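Sphingomyelinase-c (Listeria ivanovii, PDB 1ZWX) is a member of the DNase I-like endonuclease/exonuclease/phosphatase family, built on two mixed beta-sheets packed face to face and flanked by helices. Local coordinates at residues G9-T14 with N46-I51; L212-P217 with Y249-N254. All coordinates share one frame; numbering follows the deposited sequence.

Overall arrangement
The two contacts belong to different layers of a DNase I-like beta-sandwich, their centres about 16 Å apart. Contact 1 comes first along the chain and closes before contact 2 opens. It pairs strands 12-20 and 49-55 inside one mixed sheet, as the two strands of a beta-alpha-beta unit with helix 31-39 between them. Contact 2 is at the rim of the other large sheet, where its edge strand within the chain, 248-252, meets the loop that follows helix 203-212. The two touch directly: CD1 of Ile250 packs against the backbone of Ile13 and Thr14. One contact thus builds a sheet, the other ties a helix exit to a sheet edge, and Ile250 packs one sheet directly onto the other.

Contact 1: G9-T14 with N46-I51; sequences GNFKIT and NNDVVI
Strands 12-14 and 49-51 run parallel, 25° between their directions, with Ile13 beside Val49 and Thr14 beside Val50. They are the paired strands of a beta-alpha-beta unit in the DNase I-like fold. Thr14 carries the two stronger backbone hydrogen bonds of the ladder: its N donates to Val49 O at 3.1 Å, and its O receives Ile51 N, nearly along the C=O axis, at 2.8 Å. Val49 N adds a weak one to Lys12 O. Just before the ladder, Asp48 grips Lys12 through both backbone and side chain. Its N donates to Lys12 O, while its carboxylate, with CG beside the backbone N (chi1 -67°), lets OD2 accept a hydrogen bond from Lys12 N at 2.8 Å on its anti lone pair. The same carboxylate stacks on the Phe11 ring, planes 6° apart, and Asp48 CB lies over the ring face, 3.8 Å from its centroid. OD1 turns to Lys140 in a salt bridge and to Trp109 NE1, so this buried acid is well satisfied and probably stays ionised. Ile13 CG2 meets Ile51 CD1 at 4.0 Å. The long Lys12 chain, bent at chi3, runs alongside Asn46 until NZ reaches Asn46 O at 3.0 Å, above the carbonyl plane.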
loop_
_atom_site.group_PDB
_atom_site.type_symbol
_atom_site.label_atom_id
_atom_site.label_comp_id
_atom_site.label_asym_id
_atom_site.label_seq_id
_atom_site.Cartn_x
_atom_site.Cartn_y
_atom_site.Cartn_z
ATOM N N GLY A 9 -4.631 20.600 6.382
ATOM C CA GLY A 9 -4.410 21.490 5.255
ATOM C C GLY A 9 -4.394 20.731 3.951
ATOM O O GLY A 9 -5.136 19.759 3.795
ATOM N N ASN A 10 -3.562 21.175 3.012
ATOM C CA ASN A 10 -3.487 20.529 1.708
ATOM C C ASN A 10 -2.446 19.406 1.778
ATOM O O ASN A 10 -1.312 19.563 1.258
ATOM C CB ASN A 10 -3.165 21.534 0.591
ATOM C CG ASN A 10 -3.091 20.876 -0.800
ATOM O OD1 ASN A 10 -3.323 19.661 -0.961
ATOM N ND2 ASN A 10 -2.762 21.681 -1.809
ATOM N N PHE A 11 -2.819 18.312 2.469
ATOM C CA PHE A 11 -1.983 17.112 2.578
ATOM C C PHE A 11 -2.508 16.058 1.641
ATOM O O PHE A 11 -3.719 15.825 1.572
ATOM C CB PHE A 11 -1.980 16.552 3.982
ATOM C CG PHE A 11 -0.730 15.786 4.327
ATOM C CD1 PHE A 11 0.458 16.467 4.601
ATOM C CD2 PHE A 11 -0.734 14.373 4.372
ATOM C CE1 PHE A 11 1.616 15.781 4.939
ATOM C CE2 PHE A 11 0.421 13.674 4.719
ATOM C CZ PHE A 11 1.611 14.359 4.989
ATOM N N LYS A 12 -1.575 15.420 0.938
ATOM C CA LYS A 12 -1.903 14.502 -0.136
ATOM C C LYS A 12 -0.984 13.271 -0.072
ATOM O O LYS A 12 0.248 13.400 -0.006
ATOM C CB LYS A 12 -1.751 15.231 -1.449
ATOM C CG LYS A 12 -2.154 14.458 -2.668
ATOM C CD LYS A 12 -2.366 15.422 -3.796
ATOM C CE LYS A 12 -1.790 14.885 -5.059
ATOM N NZ LYS A 12 -1.508 16.000 -6.037
ATOM N N ILE A 13 -1.602 12.085 -0.100
ATOM C CA ILE A 13 -0.888 10.797 -0.003
ATOM C C ILE A 13 -1.371 9.960 -1.179
ATOM O O ILE A 13 -2.569 9.921 -1.462
ATOM C CB ILE A 13 -1.241 10.044 1.302
ATOM C CG1 ILE A 13 -0.868 10.873 2.519
ATOM C CG2 ILE A 13 -0.526 8.654 1.371
ATOM C CD1 ILE A 13 -1.445 10.354 3.785
ATOM N N THR A 14 -0.444 9.317 -1.882
ATOM C CA THR A 14 -0.827 8.371 -2.926
ATOM C C THR A 14 -0.346 7.001 -2.446
ATOM O O THR A 14 0.745 6.876 -1.900
ATOM C CB THR A 14 -0.237 8.740 -4.313
ATOM O OG1 THR A 14 -0.915 9.889 -4.815
ATOM C CG2 THR A 14 -0.439 7.619 -5.342
ATOM N N ASN A 46 3.838 15.389 -7.086
ATOM C CA ASN A 46 3.003 16.298 -6.305
ATOM C C ASN A 46 2.301 15.676 -5.089
ATOM O O ASN A 46 1.206 16.115 -4.707
ATOM C CB ASN A 46 1.983 17.003 -7.200
ATOM C CG ASN A 46 2.615 17.631 -8.421
ATOM O OD1 ASN A 46 3.684 18.276 -8.334
ATOM N ND2 ASN A 46 1.977 17.418 -9.592
ATOM N N ASN A 47 2.929 14.672 -4.472
ATOM C CA ASN A 47 2.394 14.104 -3.229
ATOM C C ASN A 47 3.226 14.576 -2.066
ATOM O O ASN A 47 4.414 14.823 -2.235
ATOM C CB ASN A 47 2.429 12.548 -3.301
ATOM C CG ASN A 47 1.508 12.005 -4.378
ATOM O OD1 ASN A 47 1.957 11.524 -5.449
ATOM N ND2 ASN A 47 0.215 12.115 -4.145
ATOM N N ASP A 48 2.651 14.632 -0.872
ATOM C CA ASP A 48 3.453 14.789 0.319
ATOM C C ASP A 48 4.160 13.502 0.684
ATOM O O ASP A 48 5.308 13.504 1.121
ATOM C CB ASP A 48 2.570 15.289 1.470
ATOM C CG ASP A 48 2.060 16.700 1.207
ATOM O OD1 ASP A 48 2.891 17.628 1.221
ATOM O OD2 ASP A 48 0.874 16.863 0.902
ATOM N N VAL A 49 3.439 12.384 0.521
ATOM C CA VAL A 49 3.886 11.071 0.994
ATOM C C VAL A 49 3.371 10.038 -0.027
ATOM O O VAL A 49 2.272 10.195 -0.613
ATOM C CB VAL A 49 3.335 10.748 2.444
ATOM C CG1 VAL A 49 3.578 9.284 2.816
ATOM C CG2 VAL A 49 3.983 11.655 3.512
ATOM N N VAL A 50 4.177 9.010 -0.278
ATOM C CA VAL A 50 3.743 7.911 -1.164
ATOM C C VAL A 50 3.924 6.614 -0.403
ATOM O O VAL A 50 4.970 6.380 0.224
ATOM C CB VAL A 50 4.569 7.824 -2.485
ATOM C CG1 VAL A 50 4.239 6.494 -3.251
ATOM C CG2 VAL A 50 4.263 9.004 -3.412
ATOM N N ILE A 51 2.888 5.772 -0.435
ATOM C CA ILE A 51 2.940 4.453 0.231
ATOM C C ILE A 51 3.051 3.412 -0.866
ATOM O O ILE A 51 2.277 3.445 -1.799
ATOM C CB ILE A 51 1.645 4.168 1.044
ATOM C CG1 ILE A 51 1.522 5.171 2.205
ATOM C CG2 ILE A 51 1.630 2.667 1.534
ATOM C CD1 ILE A 51 0.133 5.083 2.948
HETATM O O HOH W 1 0.159 18.611 -0.987
#

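Contact 2: L212-P217 with Y249-N254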
loop_
_atom_site.group_PDB
_atom_site.type_symbol
_atom_site.label_atom_id
_atom_site.label_comp_id
_atom_site.label_asym_id
_atom_site.label_seq_id
_atom_site.Cartn_x
_atom_site.Cartn_y
_atom_site.Cartn_z
ATOM N N LEU A 212 -9.812 -0.752 12.938
ATOM C CA LEU A 212 -8.786 0.306 12.680
ATOM C C LEU A 212 -9.188 1.644 13.278
ATOM O O LEU A 212 -8.365 2.587 13.307
ATOM C CB LEU A 212 -8.596 0.512 11.178
ATOM C CG LEU A 212 -7.881 -0.602 10.377
ATOM C CD1 LEU A 212 -7.744 -0.161 8.931
ATOM C CD2 LEU A 212 -6.511 -0.973 10.982
ATOM N N ASN A 213 -10.447 1.752 13.722
ATOM C CA ASN A 213 -10.997 3.026 14.236
ATOM C C ASN A 213 -10.930 4.146 13.179
ATOM O O ASN A 213 -10.323 5.197 13.405
ATOM C CB ASN A 213 -10.263 3.422 15.542
ATOM C CG ASN A 213 -10.947 4.580 16.275
ATOM O OD1 ASN A 213 -10.288 5.393 16.962
ATOM N ND2 ASN A 213 -12.238 4.691 16.100
ATOM N N VAL A 214 -11.535 3.909 12.020
ATOM C CA VAL A 214 -11.509 4.847 10.914
ATOM C C VAL A 214 -12.917 4.937 10.346
ATOM O O VAL A 214 -13.747 4.075 10.639
ATOM C CB VAL A 214 -10.489 4.406 9.789
ATOM C CG1 VAL A 214 -9.077 4.306 10.354
ATOM C CG2 VAL A 214 -10.900 3.065 9.149
ATOM N N SER A 215 -13.179 5.955 9.527
ATOM C CA SER A 215 -14.421 6.055 8.754
ATOM C C SER A 215 -14.135 6.087 7.274
ATOM O O SER A 215 -12.993 6.341 6.861
ATOM C CB SER A 215 -15.232 7.310 9.136
ATOM O OG SER A 215 -15.432 7.312 10.535
ATOM N N SER A 216 -15.176 5.841 6.476
ATOM C CA SER A 216 -15.049 5.915 5.027
ATOM C C SER A 216 -14.726 7.361 4.636
ATOM O O SER A 216 -15.296 8.293 5.235
ATOM C CB SER A 216 -16.344 5.508 4.358
ATOM O OG SER A 216 -16.595 4.133 4.572
ATOM N N PRO A 217 -13.772 7.557 3.704
ATOM C CA PRO A 217 -13.583 8.903 3.127
ATOM C C PRO A 217 -14.898 9.539 2.652
ATOM O O PRO A 217 -15.850 8.822 2.301
ATOM C CB PRO A 217 -12.625 8.654 1.956
ATOM C CG PRO A 217 -11.784 7.474 2.438
ATOM C CD PRO A 217 -12.773 6.590 3.195
ATOM N N TYR A 249 -6.988 1.620 0.167
ATOM C CA TYR A 249 -7.583 2.734 0.897
ATOM C C TYR A 249 -6.521 3.591 1.561
ATOM O O TYR A 249 -5.447 3.095 1.957
ATOM C CB TYR A 249 -8.420 2.195 2.044
ATOM C CG TYR A 249 -9.534 1.219 1.652
ATOM C CD1 TYR A 249 -9.328 -0.158 1.720
ATOM C CD2 TYR A 249 -10.791 1.697 1.260
ATOM C CE1 TYR A 249 -10.366 -1.068 1.371
ATOM C CE2 TYR A 249 -11.839 0.804 0.900
ATOM C CZ TYR A 249 -11.602 -0.570 0.974
ATOM O OH TYR A 249 -12.634 -1.417 0.657
ATOM N N ILE A 250 -6.871 4.859 1.778
ATOM C CA ILE A 250 -6.112 5.681 2.712
ATOM C C ILE A 250 -7.109 6.343 3.665
ATOM O O ILE A 250 -7.893 7.162 3.244
ATOM C CB ILE A 250 -5.218 6.761 2.030
ATOM C CG1 ILE A 250 -4.355 6.151 0.882
ATOM C CG2 ILE A 250 -4.305 7.372 3.092
ATOM C CD1 ILE A 250 -3.885 7.179 -0.156
ATOM N N PHE A 251 -7.007 5.997 4.941
ATOM C CA PHE A 251 -7.961 6.446 5.964
ATOM C C PHE A 251 -7.326 7.442 6.906
ATOM O O PHE A 251 -6.127 7.466 7.078
ATOM C CB PHE A 251 -8.367 5.267 6.863
ATOM C CG PHE A 251 -9.173 4.187 6.166
ATOM C CD1 PHE A 251 -8.663 2.882 6.086
ATOM C CD2 PHE A 251 -10.442 4.456 5.629
ATOM C CE1 PHE A 251 -9.423 1.829 5.460
ATOM C CE2 PHE A 251 -11.202 3.442 4.984
ATOM C CZ PHE A 251 -10.682 2.108 4.911
ATOM N N VAL A 252 -8.182 8.199 7.591
ATOM C CA VAL A 252 -7.781 9.017 8.721
ATOM C C VAL A 252 -8.264 8.336 9.989
ATOM O O VAL A 252 -9.425 7.900 10.057
ATOM C CB VAL A 252 -8.404 10.435 8.601
ATOM C CG1 VAL A 252 -8.137 11.208 9.888
ATOM C CG2 VAL A 252 -7.836 11.172 7.386
ATOM N N GLU A 253 -7.399 8.216 10.975
ATOM C CA GLU A 253 -7.776 7.592 12.229
ATOM C C GLU A 253 -8.696 8.507 13.069
ATOM O O GLU A 253 -8.440 9.713 13.178
ATOM C CB GLU A 253 -6.550 7.180 13.015
ATOM C CG GLU A 253 -6.756 5.937 13.955
ATOM C CD GLU A 253 -7.028 6.313 15.415
ATOM O OE1 GLU A 253 -6.990 7.517 15.761
ATOM O OE2 GLU A 253 -7.243 5.399 16.236
ATOM N N ASN A 254 -9.735 7.915 13.686
ATOM C CA ASN A 254 -10.821 8.717 14.289
ATOM C C ASN A 254 -10.518 9.325 15.646
ATOM O O ASN A 254 -11.161 10.301 16.034
ATOM C CB ASN A 254 -12.160 7.938 14.351
ATOM C CG ASN A 254 -12.887 7.891 12.999
ATOM O OD1 ASN A 254 -12.667 8.709 12.106
ATOM N ND2 ASN A 254 -13.768 6.905 12.846
HETATM O O HOH W 2 -10.880 8.099 6.344
HETATM O O HOH W 3 -11.859 8.496 9.739
#
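Phe251 rises from strand 248-252 toward the loop that leaves helix 203-212, a junction of helix exit and sheet edge in this DNase I-like fold. Its CB rests against Val214 CB and CG1. With CG beside the backbone N (chi1 -67°), one face of the ring receives Val214 CG2, 3.6 Å from Phe251 CG, in a CH-pi contact; Tyr249 CB lies over the opposite face, both toward the rim. Farther out, CD1 meets Leu212 CD1 loosely, CD2 comes to 3.4 Å from Ser215 O, CE1 still lies near Val214 CG2, and CE2 touches Pro217 CD. Tyr205 and Met208 of helix 203-212 also pack on this side chain. Toward the C-terminal end of the segment the contact turns polar. Asn254 N donates to Asn213 O at 2.8 Å, nearly along the C=O axis, and Asn254 ND2 donates to Ser215 OG at 2.9 Å, with the hydroxyl close to the amide plane. One water links Ser215 O to Val252 N; another joins Ser215 N, Val252 O and Asn254 OD1. The loop is thus held to the strand by apolar packing around Phe251 and by direct and water-mediated hydrogen bonds around Ser215 and Asn254.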